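Local structure of MarR family transcriptional regulator (Peptoclostridium difficile, 5ERI) at residues Q57-C65 with L75-T86; I94-K102 with N112-V122. The protein probably binds DNA and regulates transcription as a dimeric winged helix-turn-helix factor of the MarR family. All coordinates share one frame; numbering follows the deposited sequence.

Interaction 1: Q57-C65 with L75-T86; sequences QFTFLTRIC and LSNMLKVDKATT
F60 reaches from helix 57-65 into the angle between helix 72-79 and the start of helix 83-95, where L75, L79, T85 and T86 surround it as a knob in a hole. Following it outward, CB leaves the helix beside this hole rather than straight at it, and CG lies anti to the carbonyl carbon (chi1 -66°), which swings the ring across. CD1 is the first ring atom to touch: it lies 3.6 Å from L79 CD1 and 4.0 Å from L75 CD2, the latter at the ring's edge. F60 CE1 keeps L79 CD1 at 3.7 Å and meets T86 OG1 at 3.8 Å, again near the ring plane. T86 OG1 in turn donates to S76 OG at 2.8 Å, tying helix 83-95 back to helix 72-79 beside the phenyl edge. CZ, at the tip, meets T85 CG2 at 4.2 Å. One turn further along, L79 CD2 sits 3.6 Å above the centre of the R63 guanidinium, while L75 CD1 packs on R63 CB. D82 caps helix 83-95, its OD1 accepting from both N and OG1 of T85. The contact is buried and free of cross-segment hydrogen bonds. I64 and L75 carry it on to L113 of strand 111-115, F60 also touches A89 of helix 83-95, and R38 of the second subunit packs on T59, R63 and V81.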
loop_
_atom_site.group_PDB
_atom_site.type_symbol
_atom_site.label_atom_id
_atom_site.label_comp_id
_atom_site.label_asym_id
_atom_site.label_seq_id
_atom_site.Cartn_x
_atom_site.Cartn_y
_atom_site.Cartn_z
ATOM N N GLN A 57 -9.041 -4.764 -5.679
ATOM C CA GLN A 57 -9.679 -5.289 -6.866
ATOM C C GLN A 57 -9.634 -4.311 -8.074
ATOM O O GLN A 57 -9.359 -4.740 -9.223
ATOM C CB GLN A 57 -11.114 -5.620 -6.577
ATOM C CG GLN A 57 -11.278 -6.704 -5.554
ATOM C CD GLN A 57 -10.901 -8.044 -6.118
ATOM O OE1 GLN A 57 -11.672 -8.658 -6.858
ATOM N NE2 GLN A 57 -9.716 -8.523 -5.765
ATOM N N PHE A 58 -9.914 -3.028 -7.856
ATOM C CA PHE A 58 -9.973 -2.065 -8.965
ATOM C C PHE A 58 -8.618 -1.956 -9.610
ATOM O O PHE A 58 -8.496 -1.745 -10.781
ATOM C CB PHE A 58 -10.426 -0.713 -8.469
ATOM C CG PHE A 58 -9.439 -0.052 -7.537
ATOM C CD1 PHE A 58 -9.472 -0.314 -6.199
ATOM C CD2 PHE A 58 -8.489 0.859 -8.015
ATOM C CE1 PHE A 58 -8.575 0.265 -5.351
ATOM C CE2 PHE A 58 -7.579 1.470 -7.158
ATOM C CZ PHE A 58 -7.629 1.165 -5.819
ATOM N N THR A 59 -7.567 -2.204 -8.860
ATOM C CA THR A 59 -6.214 -2.137 -9.406
ATOM C C THR A 59 -5.966 -3.242 -10.461
ATOM O O THR A 59 -5.465 -2.991 -11.533
ATOM C CB THR A 59 -5.234 -2.226 -8.263
ATOM O OG1 THR A 59 -5.417 -1.056 -7.466
ATOM C CG2 THR A 59 -3.816 -2.256 -8.752
ATOM N N PHE A 60 -6.306 -4.463 -10.115
ATOM C CA PHE A 60 -6.206 -5.571 -11.038
ATOM C C PHE A 60 -7.074 -5.369 -12.259
ATOM O O PHE A 60 -6.651 -5.624 -13.411
ATOM C CB PHE A 60 -6.560 -6.915 -10.322
ATOM C CG PHE A 60 -5.555 -7.329 -9.237
ATOM C CD1 PHE A 60 -4.417 -8.065 -9.560
ATOM C CD2 PHE A 60 -5.766 -7.015 -7.924
ATOM C CE1 PHE A 60 -3.472 -8.420 -8.603
ATOM C CE2 PHE A 60 -4.844 -7.408 -6.928
ATOM C CZ PHE A 60 -3.671 -8.063 -7.258
ATOM N N LEU A 61 -8.292 -4.911 -12.025
ATOM C CA LEU A 61 -9.194 -4.652 -13.134
ATOM C C LEU A 61 -8.653 -3.636 -14.151
ATOM O O LEU A 61 -8.667 -3.888 -15.366
ATOM C CB LEU A 61 -10.535 -4.236 -12.608
ATOM C CG LEU A 61 -11.650 -4.068 -13.637
ATOM C CD1 LEU A 61 -11.644 -5.297 -14.516
ATOM C CD2 LEU A 61 -12.985 -3.904 -12.916
ATOM N N THR A 62 -8.151 -2.499 -13.687
ATOM C CA THR A 62 -7.629 -1.493 -14.625
ATOM C C THR A 62 -6.515 -2.051 -15.462
ATOM O O THR A 62 -6.436 -1.741 -16.649
ATOM C CB THR A 62 -7.122 -0.187 -13.938
ATOM O OG1 THR A 62 -6.012 -0.485 -13.117
ATOM C CG2 THR A 62 -8.149 0.412 -13.039
ATOM N N ARG A 63 -5.611 -2.827 -14.856
ATOM C CA ARG A 63 -4.532 -3.395 -15.651
ATOM C C ARG A 63 -4.997 -4.383 -16.702
ATOM O O ARG A 63 -4.418 -4.476 -17.815
ATOM C CB ARG A 63 -3.496 -4.066 -14.795
ATOM C CG ARG A 63 -2.849 -3.180 -13.781
ATOM C CD ARG A 63 -2.444 -1.804 -14.312
ATOM N NE ARG A 63 -2.450 -0.878 -13.200
ATOM C CZ ARG A 63 -1.393 -0.479 -12.559
ATOM N NH1 ARG A 63 -0.186 -0.860 -12.968
ATOM N NH2 ARG A 63 -1.545 0.341 -11.515
ATOM N N ILE A 64 -6.040 -5.135 -16.362
ATOM C CA ILE A 64 -6.645 -6.045 -17.310
ATOM C C ILE A 64 -7.303 -5.257 -18.444
ATOM O O ILE A 64 -7.063 -5.525 -19.608
ATOM C CB ILE A 64 -7.596 -7.003 -16.608
ATOM C CG1 ILE A 64 -6.774 -8.013 -15.819
ATOM C CG2 ILE A 64 -8.429 -7.757 -17.601
ATOM C CD1 ILE A 64 -7.563 -8.766 -14.767
ATOM N N CYS A 65 -8.100 -4.251 -18.122
ATOM C CA CYS A 65 -8.675 -3.424 -19.193
ATOM C C CYS A 65 -7.645 -2.727 -20.074
ATOM O O CYS A 65 -7.846 -2.589 -21.286
ATOM C CB CYS A 65 -9.567 -2.367 -18.623
ATOM S SG CYS A 65 -11.011 -3.011 -17.745
ATOM N N LEU A 75 0.788 -10.068 -15.012
ATOM C CA LEU A 75 0.007 -9.178 -14.209
ATOM C C LEU A 75 0.653 -9.052 -12.800
ATOM O O LEU A 75 0.758 -7.950 -12.301
ATOM C CB LEU A 75 -1.416 -9.639 -14.136
ATOM C CG LEU A 75 -2.351 -8.760 -13.341
ATOM C CD1 LEU A 75 -2.354 -7.330 -13.887
ATOM C CD2 LEU A 75 -3.770 -9.300 -13.360
ATOM N N SER A 76 1.201 -10.133 -12.249
ATOM C CA SER A 76 1.897 -10.108 -10.952
ATOM C C SER A 76 3.174 -9.309 -11.002
ATOM O O SER A 76 3.518 -8.563 -10.064
ATOM C CB SER A 76 2.252 -11.514 -10.477
ATOM O OG SER A 76 1.071 -12.299 -10.473
ATOM N N ASN A 77 3.869 -9.430 -12.107
ATOM C CA ASN A 77 5.105 -8.737 -12.256
ATOM C C ASN A 77 4.869 -7.245 -12.466
ATOM O O ASN A 77 5.674 -6.434 -12.086
ATOM C CB ASN A 77 5.912 -9.313 -13.426
ATOM C CG ASN A 77 6.491 -10.719 -13.134
ATOM O OD1 ASN A 77 6.800 -11.085 -11.997
ATOM N ND2 ASN A 77 6.632 -11.505 -14.181
ATOM N N MET A 78 3.812 -6.902 -13.156
ATOM C CA MET A 78 3.442 -5.514 -13.382
ATOM C C MET A 78 3.048 -4.808 -12.050
ATOM O O MET A 78 3.387 -3.628 -11.798
ATOM C CB MET A 78 2.297 -5.491 -14.358
ATOM C CG MET A 78 1.677 -4.132 -14.596
ATOM S SD MET A 78 0.837 -4.248 -16.152
ATOM C CE MET A 78 -0.696 -3.580 -15.797
ATOM N N LEU A 79 2.409 -5.551 -11.181
ATOM C CA LEU A 79 1.875 -5.007 -9.949
ATOM C C LEU A 79 2.750 -5.210 -8.750
ATOM O O LEU A 79 2.456 -4.750 -7.618
ATOM C CB LEU A 79 0.509 -5.610 -9.723
ATOM C CG LEU A 79 -0.511 -5.034 -10.673
ATOM C CD1 LEU A 79 -1.832 -5.720 -10.444
ATOM C CD2 LEU A 79 -0.743 -3.517 -10.510
ATOM N N LYS A 80 3.851 -5.868 -8.999
ATOM C CA LYS A 80 4.812 -6.199 -7.953
ATOM C C LYS A 80 4.254 -6.962 -6.717
ATOM O O LYS A 80 4.507 -6.635 -5.544
ATOM C CB LYS A 80 5.550 -4.947 -7.534
ATOM C CG LYS A 80 5.929 -3.987 -8.647
ATOM C CD LYS A 80 6.800 -4.562 -9.744
ATOM C CE LYS A 80 6.990 -3.434 -10.749
ATOM N NZ LYS A 80 7.186 -3.859 -12.141
ATOM N N VAL A 81 3.448 -7.945 -6.996
ATOM C CA VAL A 81 2.933 -8.837 -5.980
ATOM C C VAL A 81 3.232 -10.289 -6.403
ATOM O O VAL A 81 3.523 -10.531 -7.582
ATOM C CB VAL A 81 1.428 -8.699 -5.844
ATOM C CG1 VAL A 81 1.057 -7.326 -5.342
ATOM C CG2 VAL A 81 0.691 -8.972 -7.162
ATOM N N ASP A 82 3.123 -11.234 -5.473
ATOM C CA ASP A 82 3.276 -12.662 -5.790
ATOM C C ASP A 82 2.016 -13.253 -6.426
ATOM O O ASP A 82 0.908 -12.688 -6.326
ATOM C CB ASP A 82 3.668 -13.474 -4.565
ATOM C CG ASP A 82 2.557 -13.548 -3.540
ATOM O OD1 ASP A 82 1.471 -12.977 -3.815
ATOM O OD2 ASP A 82 2.775 -14.155 -2.448
ATOM N N LYS A 83 2.207 -14.379 -7.111
ATOM C CA LYS A 83 1.177 -14.955 -7.995
ATOM C C LYS A 83 -0.079 -15.368 -7.207
ATOM O O LYS A 83 -1.244 -15.237 -7.675
ATOM C CB LYS A 83 1.772 -16.127 -8.840
ATOM C CG LYS A 83 0.821 -16.685 -9.901
ATOM C CD LYS A 83 1.490 -17.774 -10.761
ATOM C CE LYS A 83 0.525 -18.876 -11.233
ATOM N NZ LYS A 83 0.292 -19.929 -10.184
ATOM N N ALA A 84 0.150 -15.813 -5.986
ATOM C CA ALA A 84 -0.963 -16.181 -5.094
ATOM C C ALA A 84 -1.937 -15.020 -4.836
ATOM O O ALA A 84 -3.173 -15.156 -4.859
ATOM C CB ALA A 84 -0.408 -16.696 -3.768
ATOM N N THR A 85 -1.379 -13.838 -4.641
ATOM C CA THR A 85 -2.225 -12.675 -4.460
ATOM C C THR A 85 -3.087 -12.474 -5.696
ATOM O O THR A 85 -4.287 -12.243 -5.577
ATOM C CB THR A 85 -1.355 -11.423 -4.208
ATOM O OG1 THR A 85 -0.562 -11.662 -3.064
ATOM C CG2 THR A 85 -2.209 -10.192 -3.949
ATOM N N THR A 86 -2.453 -12.552 -6.875
ATOM C CA THR A 86 -3.101 -12.300 -8.141
ATOM C C THR A 86 -4.190 -13.285 -8.404
ATOM O O THR A 86 -5.314 -12.894 -8.760
ATOM C CB THR A 86 -2.087 -12.318 -9.281
ATOM O OG1 THR A 86 -1.108 -11.313 -9.032
ATOM C CG2 THR A 86 -2.760 -12.037 -10.629
#

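Interaction 2: I94-K102 with N112-V122; sequences IKAGYVDKK and NLTPTDKSLEV
In K118, CG anti to the backbone N (chi1 178°) directs the extended chain across to Y98, whose own chi1 of -76° sets CG opposite the carbonyl carbon. K118 CE lies 3.5 Å from Y98 CE1, and K118 NZ stands over the Y98 ring face, 4.4 Å from the centroid and 14° off the normal, a cation-pi contact. K118 NZ also donates to A96 O at 2.7 Å, almost in line with the carbonyl; one ammonium group thus bonds to the turn just after helix 83-95 and also lies over the aromatic face. S119 CB meets the ring at its edge, and Y98 OH is bonded to L51 O. Beside this, T116 OG1 gives a 2.7 Å bond to G97 O, while T116 N donates to Y98 O at 3.1 Å. G97, with positive phi, closes the helix in a Schellman motif. From there the chain enters an antiparallel ladder: D100 with T114 and K102 with N112 are hydrogen-bonded pairs, D100 N to T114 O measuring 2.9 Å. V99 and L113 turn to the face that packs on helices 57-66, 72-79 and 83-95, their CG1 and CD2 atoms 4.4 Å apart, whereas D100 and T114 lie on the other. Hairpin 99-103/111-115, entered by a short turn from helix 83-95, corresponds to the wing of the winged helix-turn-helix fold of MarR proteins.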
loop_
_atom_site.group_PDB
_atom_site.type_symbol
_atom_site.label_atom_id
_atom_site.label_comp_id
_atom_site.label_asym_id
_atom_site.label_seq_id
_atom_site.Cartn_x
_atom_site.Cartn_y
_atom_site.Cartn_z
ATOM N N ILE A 94 -13.600 -12.653 -11.522
ATOM C CA ILE A 94 -14.369 -13.534 -12.429
ATOM C C ILE A 94 -15.760 -13.749 -11.807
ATOM O O ILE A 94 -16.770 -13.454 -12.438
ATOM C CB ILE A 94 -13.641 -14.878 -12.632
ATOM C CG1 ILE A 94 -12.456 -14.650 -13.545
ATOM C CG2 ILE A 94 -14.548 -15.963 -13.221
ATOM C CD1 ILE A 94 -11.404 -15.707 -13.449
ATOM N N LYS A 95 -15.786 -14.169 -10.540
ATOM C CA LYS A 95 -17.050 -14.405 -9.801
ATOM C C LYS A 95 -17.960 -13.198 -9.815
ATOM O O LYS A 95 -19.159 -13.310 -9.975
ATOM C CB LYS A 95 -16.789 -14.858 -8.349
ATOM C CG LYS A 95 -17.036 -16.356 -8.100
ATOM C CD LYS A 95 -17.557 -16.603 -6.673
ATOM C CE LYS A 95 -18.352 -17.900 -6.531
ATOM N NZ LYS A 95 -19.467 -17.715 -5.557
ATOM N N ALA A 96 -17.395 -12.022 -9.694
ATOM C CA ALA A 96 -18.204 -10.801 -9.819
ATOM C C ALA A 96 -18.495 -10.417 -11.285
ATOM O O ALA A 96 -19.090 -9.358 -11.505
ATOM C CB ALA A 96 -17.523 -9.651 -9.116
ATOM N N GLY A 97 -18.056 -11.223 -12.277
ATOM C CA GLY A 97 -18.348 -10.913 -13.717
ATOM C C GLY A 97 -17.555 -9.752 -14.352
ATOM O O GLY A 97 -18.019 -9.105 -15.306
ATOM N N TYR A 98 -16.354 -9.457 -13.845
ATOM C CA TYR A 98 -15.612 -8.320 -14.395
ATOM C C TYR A 98 -14.551 -8.826 -15.366
ATOM O O TYR A 98 -14.101 -8.109 -16.237
ATOM C CB TYR A 98 -14.975 -7.499 -13.282
ATOM C CG TYR A 98 -15.876 -6.607 -12.489
ATOM C CD1 TYR A 98 -16.499 -5.559 -13.088
ATOM C CD2 TYR A 98 -15.981 -6.735 -11.108
ATOM C CE1 TYR A 98 -17.277 -4.686 -12.366
ATOM C CE2 TYR A 98 -16.767 -5.870 -10.360
ATOM C CZ TYR A 98 -17.409 -4.834 -11.017
ATOM O OH TYR A 98 -18.220 -3.957 -10.370
ATOM N N VAL A 99 -14.196 -10.093 -15.249
ATOM C CA VAL A 99 -13.086 -10.634 -15.992
ATOM C C VAL A 99 -13.417 -12.018 -16.498
ATOM O O VAL A 99 -14.088 -12.769 -15.828
ATOM C CB VAL A 99 -11.859 -10.752 -15.059
ATOM C CG1 VAL A 99 -10.758 -11.597 -15.651
ATOM C CG2 VAL A 99 -11.320 -9.360 -14.773
ATOM N N ASP A 100 -12.900 -12.355 -17.677
ATOM C CA ASP A 100 -12.930 -13.727 -18.197
ATOM C C ASP A 100 -11.500 -14.190 -18.272
ATOM O O ASP A 100 -10.631 -13.399 -18.547
ATOM C CB ASP A 100 -13.545 -13.773 -19.604
ATOM C CG ASP A 100 -15.045 -13.484 -19.609
ATOM O OD1 ASP A 100 -15.768 -13.941 -18.660
ATOM O OD2 ASP A 100 -15.483 -12.801 -20.568
ATOM N N LYS A 101 -11.245 -15.449 -17.948
ATOM C CA LYS A 101 -9.933 -16.069 -18.162
ATOM C C LYS A 101 -10.101 -17.249 -19.105
ATOM O O LYS A 101 -11.097 -17.977 -19.030
ATOM C CB LYS A 101 -9.247 -16.535 -16.884
ATOM C CG LYS A 101 -9.802 -17.761 -16.194
ATOM C CD LYS A 101 -8.920 -18.125 -14.982
ATOM C CE LYS A 101 -9.413 -19.370 -14.221
ATOM N NZ LYS A 101 -10.763 -19.300 -13.548
ATOM N N LYS A 102 -9.123 -17.406 -19.987
ATOM C CA LYS A 102 -9.071 -18.501 -20.938
ATOM C C LYS A 102 -7.673 -19.111 -20.914
ATOM O O LYS A 102 -6.648 -18.442 -20.817
ATOM C CB LYS A 102 -9.493 -18.010 -22.322
ATOM C CG LYS A 102 -10.940 -17.491 -22.326
ATOM C CD LYS A 102 -11.542 -17.392 -23.732
ATOM C CE LYS A 102 -12.950 -16.778 -23.726
ATOM N NZ LYS A 102 -13.533 -16.700 -25.107
ATOM N N ASN A 112 -5.097 -16.307 -20.106
ATOM C CA ASN A 112 -5.164 -14.976 -20.551
ATOM C C ASN A 112 -6.345 -14.350 -19.920
ATOM O O ASN A 112 -7.447 -14.888 -19.982
ATOM C CB ASN A 112 -5.275 -14.918 -22.084
ATOM C CG ASN A 112 -4.225 -15.785 -22.751
ATOM O OD1 ASN A 112 -3.074 -15.798 -22.321
ATOM N ND2 ASN A 112 -4.646 -16.619 -23.703
ATOM N N LEU A 113 -6.129 -13.157 -19.373
ATOM C CA LEU A 113 -7.221 -12.382 -18.777
ATOM C C LEU A 113 -7.712 -11.348 -19.717
ATOM O O LEU A 113 -6.925 -10.606 -20.278
ATOM C CB LEU A 113 -6.770 -11.699 -17.443
ATOM C CG LEU A 113 -5.971 -12.647 -16.524
ATOM C CD1 LEU A 113 -5.136 -11.890 -15.523
ATOM C CD2 LEU A 113 -6.915 -13.635 -15.869
ATOM N N THR A 114 -9.018 -11.193 -19.733
ATOM C CA THR A 114 -9.709 -10.302 -20.589
ATOM C C THR A 114 -10.834 -9.638 -19.826
ATOM O O THR A 114 -11.440 -10.264 -18.959
ATOM C CB THR A 114 -10.248 -11.172 -21.749
ATOM O OG1 THR A 114 -9.628 -10.722 -22.948
ATOM C CG2 THR A 114 -11.764 -11.155 -21.892
ATOM N N PRO A 115 -11.146 -8.363 -20.155
ATOM C CA PRO A 115 -12.262 -7.701 -19.486
ATOM C C PRO A 115 -13.579 -8.108 -20.124
ATOM O O PRO A 115 -13.615 -8.326 -21.346
ATOM C CB PRO A 115 -12.001 -6.212 -19.771
ATOM C CG PRO A 115 -11.315 -6.188 -21.131
ATOM C CD PRO A 115 -10.488 -7.463 -21.127
ATOM N N THR A 116 -14.637 -8.156 -19.316
ATOM C CA THR A 116 -15.968 -8.386 -19.812
ATOM C C THR A 116 -16.612 -7.050 -20.140
ATOM O O THR A 116 -16.095 -5.989 -19.712
ATOM C CB THR A 116 -16.836 -9.064 -18.752
ATOM O OG1 THR A 116 -16.951 -8.200 -17.591
ATOM C CG2 THR A 116 -16.229 -10.406 -18.392
ATOM N N ASP A 117 -17.756 -7.116 -20.846
ATOM C CA ASP A 117 -18.510 -5.926 -21.300
ATOM C C ASP A 117 -18.830 -4.975 -20.129
ATOM O O ASP A 117 -18.700 -3.744 -20.250
ATOM C CB ASP A 117 -19.816 -6.346 -22.038
ATOM C CG ASP A 117 -19.595 -6.676 -23.545
ATOM O OD1 ASP A 117 -18.438 -6.548 -24.045
ATOM O OD2 ASP A 117 -20.595 -7.057 -24.225
ATOM N N LYS A 118 -19.199 -5.585 -19.004
ATOM C CA LYS A 118 -19.505 -4.884 -17.751
ATOM C C LYS A 118 -18.383 -3.928 -17.247
ATOM O O LYS A 118 -18.599 -2.719 -16.931
ATOM C CB LYS A 118 -19.779 -5.952 -16.667
ATOM C CG LYS A 118 -20.070 -5.357 -15.289
ATOM C CD LYS A 118 -20.800 -6.347 -14.414
ATOM C CE LYS A 118 -20.460 -6.108 -12.964
ATOM N NZ LYS A 118 -20.710 -7.376 -12.250
ATOM N N SER A 119 -17.188 -4.504 -17.165
ATOM C CA SER A 119 -16.042 -3.801 -16.646
ATOM C C SER A 119 -15.589 -2.606 -17.554
ATOM O O SER A 119 -14.977 -1.637 -17.089
ATOM C CB SER A 119 -14.949 -4.828 -16.321
ATOM O OG SER A 119 -14.280 -5.228 -17.475
ATOM N N LEU A 120 -15.989 -2.619 -18.820
ATOM C CA LEU A 120 -15.618 -1.553 -19.731
ATOM C C LEU A 120 -16.282 -0.231 -19.386
ATOM O O LEU A 120 -15.683 0.838 -19.580
ATOM C CB LEU A 120 -15.873 -1.957 -21.181
ATOM C CG LEU A 120 -14.729 -2.837 -21.707
ATOM C CD1 LEU A 120 -15.195 -3.749 -22.847
ATOM C CD2 LEU A 120 -13.534 -1.995 -22.131
ATOM N N GLU A 121 -17.479 -0.273 -18.824
ATOM C CA GLU A 121 -18.087 0.982 -18.315
ATOM C C GLU A 121 -17.418 1.451 -17.020
ATOM O O GLU A 121 -17.162 2.642 -16.812
ATOM C CB GLU A 121 -19.583 0.778 -18.074
ATOM C CG GLU A 121 -20.444 2.009 -18.349
ATOM C CD GLU A 121 -21.883 1.616 -18.615
ATOM O OE1 GLU A 121 -22.310 1.571 -19.798
ATOM O OE2 GLU A 121 -22.571 1.301 -17.628
ATOM N N VAL A 122 -17.114 0.492 -16.149
ATOM C CA VAL A 122 -16.548 0.798 -14.850
ATOM C C VAL A 122 -15.145 1.386 -15.044
ATOM O O VAL A 122 -14.705 2.252 -14.275
ATOM C CB VAL A 122 -16.581 -0.446 -13.915
ATOM C CG1 VAL A 122 -15.788 -0.217 -12.642
ATOM C CG2 VAL A 122 -18.025 -0.780 -13.553
#

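Overall arrangement
Interaction 1 comes first along the chain and closes before interaction 2 opens; their centres are 14 Å apart. Helix 83-95 is common to both, its start in interaction 1 and its end in interaction 2, where the chain turns into the hairpin. The two cores also touch directly: L75 CD2 lies 3.6 Å from L113 CD1, I64 packs on the T114-P115 backbone, and L61 meets S119. Helices 57-66, 72-79 and 83-95 and the wing therefore form one compact unit, consistent with the DNA-binding domain of the MarR family. Interaction 1 faces the second subunit, whereas no other chain of the assembly touches the segments of interaction 2.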